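Local atomic coordinates of cell division protein FtsZ 1 (Methanocaldococcus jannaschii, PDB entry 2VAP), a protein that binds GTP and probably hydrolyses it as it polymerises into the contractile Z ring at the future cell division site. Residues A285-M290 with R301-T306. Sequence-based numbering, arbitrary orientation.
Sequences ALIHVM and REVVAT
Val-303 holds its CG1 anti to the backbone N (chi1 172°), and Ile-287 turns its CG2 the same way relative to its own N; these are the branches that meet in the gap between helix and strand, Ile-287 CG2 lying 3.9 Å from Val-303 CG1. That same Val-303 CG1 also touches Val-289, whose CG2 comes to 3.9 Å; one helix methyl thus packs against branches of two strand residues that stand two positions apart on the same side of the sheet. In both pairs the side chains run past each other in opposite senses, flank against flank. The longer arm of Ile-287 continues from CG1 in an extended form (chi2 171°) and brings Ile-287 CD1 to the helix backbone, 4.0 Å from Val-304 CA and 4.2 Å from Val-304 CG1. Isoleucine suits this place because one branch meets Val-303 while the other spans to the next helical residue; beta-branched Ile-287 and Val-289 suit an extended strand, and the valines of the helix present short, compact methyl groups that fit close against it.

These residues belong to a beta-alpha-beta unit of the FtsZ C-terminal domain, in which strand 284-291 leads through helix 297-310 to the parallel strand 316-323. The axes of residues 285-290 and 301-306 come within 9.4 Å and their chain directions differ by 152°, nearly antiparallel, and no hydrogen bond joins the two segments. Trp-319 of the returning strand touches both Ile-287 and Val-304, while Val-266 of helix 261-270 packs on Val-303. On the sheet's other face His-288 points away from the helix, its ND1 hydrogen-bonded to Gly-221 O and its NE2 to Thr-322 OG1. Within the helix, Thr-306 OG1 donates a hydrogen bond to Glu-302 O at 2.8 Å, which tucks a polar hydroxyl against the backbone.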
loop_
_atom_site.group_PDB
_atom_site.type_symbol
_atom_site.label_atom_id
_atom_site.label_comp_id
_atom_site.label_asym_id
_atom_site.label_seq_id
_atom_site.Cartn_x
_atom_site.Cartn_y
_atom_site.Cartn_z
ATOM N N ALA A 285 -8.695 7.880 8.575
ATOM C CA ALA A 285 -8.071 8.303 7.324
ATOM C C ALA A 285 -6.604 8.669 7.496
ATOM O O ALA A 285 -6.208 9.226 8.522
ATOM C CB ALA A 285 -8.832 9.476 6.712
ATOM N N LEU A 286 -5.807 8.343 6.482
ATOM C CA LEU A 286 -4.442 8.844 6.368
ATOM C C LEU A 286 -4.372 9.762 5.155
ATOM O O LEU A 286 -4.877 9.422 4.081
ATOM C CB LEU A 286 -3.430 7.700 6.234
ATOM C CG LEU A 286 -3.302 6.699 7.389
ATOM C CD1 LEU A 286 -4.210 5.495 7.175
ATOM C CD2 LEU A 286 -1.861 6.245 7.539
ATOM N N ILE A 287 -3.765 10.932 5.337
ATOM C CA ILE A 287 -3.636 11.915 4.261
ATOM C C ILE A 287 -2.170 12.265 4.047
ATOM O O ILE A 287 -1.491 12.716 4.972
ATOM C CB ILE A 287 -4.426 13.221 4.560
ATOM C CG1 ILE A 287 -5.883 12.915 4.920
ATOM C CG2 ILE A 287 -4.349 14.185 3.369
ATOM C CD1 ILE A 287 -6.655 14.115 5.440
ATOM N N HIS A 288 -1.685 12.043 2.830
ATOM C CA HIS A 288 -0.344 12.468 2.453
ATOM C C HIS A 288 -0.438 13.542 1.375
ATOM O O HIS A 288 -0.830 13.262 0.238
ATOM C CB HIS A 288 0.495 11.284 1.959
ATOM C CG HIS A 288 1.963 11.578 1.866
ATOM N ND1 HIS A 288 2.919 10.585 1.829
ATOM C CD2 HIS A 288 2.640 12.751 1.813
ATOM C CE1 HIS A 288 4.118 11.132 1.746
ATOM N NE2 HIS A 288 3.977 12.446 1.737
ATOM N N VAL A 289 -0.086 14.768 1.749
ATOM C CA VAL A 289 -0.058 15.890 0.815
ATOM C C VAL A 289 1.355 16.026 0.255
ATOM O O VAL A 289 2.325 16.127 1.008
ATOM C CB VAL A 289 -0.495 17.216 1.490
ATOM C CG1 VAL A 289 -0.597 18.341 0.461
ATOM C CG2 VAL A 289 -1.827 17.042 2.214
ATOM N N MET A 290 1.461 16.011 -1.069
ATOM C CA MET A 290 2.750 16.110 -1.745
ATOM C C MET A 290 2.750 17.291 -2.702
ATOM O O MET A 290 1.751 17.556 -3.368
ATOM C CB MET A 290 3.057 14.818 -2.503
ATOM C CG MET A 290 3.294 13.610 -1.606
ATOM S SD MET A 290 2.995 12.039 -2.439
ATOM C CE MET A 290 1.203 11.993 -2.464
ATOM N N ARG A 301 -3.184 22.205 5.177
ATOM C CA ARG A 301 -4.311 22.389 6.095
ATOM C C ARG A 301 -5.653 22.431 5.367
ATOM O O ARG A 301 -6.647 21.900 5.865
ATOM C CB ARG A 301 -4.125 23.657 6.933
ATOM C CG ARG A 301 -3.136 23.507 8.082
ATOM C CD ARG A 301 -2.878 24.839 8.778
ATOM N NE ARG A 301 -4.057 25.336 9.486
ATOM C CZ ARG A 301 -4.109 26.485 10.157
ATOM N NH1 ARG A 301 -3.047 27.278 10.225
ATOM N NH2 ARG A 301 -5.232 26.843 10.764
ATOM N N GLU A 302 -5.670 23.061 4.192
ATOM C CA GLU A 302 -6.870 23.135 3.354
ATOM C C GLU A 302 -7.333 21.741 2.925
ATOM O O GLU A 302 -8.531 21.445 2.944
ATOM C CB GLU A 302 -6.616 24.021 2.127
ATOM C CG GLU A 302 -7.863 24.330 1.299
ATOM C CD GLU A 302 -7.595 25.276 0.136
ATOM O OE1 GLU A 302 -6.459 25.289 -0.391
ATOM O OE2 GLU A 302 -8.528 26.006 -0.258
ATOM N N VAL A 303 -6.375 20.893 2.551
ATOM C CA VAL A 303 -6.648 19.506 2.164
ATOM C C VAL A 303 -7.279 18.726 3.322
ATOM O O VAL A 303 -8.321 18.085 3.150
ATOM C CB VAL A 303 -5.360 18.790 1.658
ATOM C CG1 VAL A 303 -5.602 17.298 1.436
ATOM C CG2 VAL A 303 -4.847 19.442 0.378
ATOM N N VAL A 304 -6.654 18.804 4.496
ATOM C CA VAL A 304 -7.118 18.084 5.686
ATOM C C VAL A 304 -8.510 18.546 6.130
ATOM O O VAL A 304 -9.362 17.722 6.470
ATOM C CB VAL A 304 -6.112 18.202 6.862
ATOM C CG1 VAL A 304 -6.566 17.366 8.055
ATOM C CG2 VAL A 304 -4.724 17.765 6.422
ATOM N N ALA A 305 -8.733 19.861 6.110
ATOM C CA ALA A 305 -10.026 20.441 6.483
ATOM C C ALA A 305 -11.154 19.968 5.564
ATOM O O ALA A 305 -12.264 19.695 6.028
ATOM C CB ALA A 305 -9.946 21.962 6.491
ATOM N N THR A 306 -10.856 19.870 4.270
ATOM C CA THR A 306 -11.819 19.405 3.271
ATOM C C THR A 306 -12.187 17.936 3.499
ATOM O O THR A 306 -13.363 17.570 3.442
ATOM C CB THR A 306 -11.292 19.621 1.828
ATOM O OG1 THR A 306 -10.926 20.996 1.651
ATOM C CG2 THR A 306 -12.352 19.256 0.794
#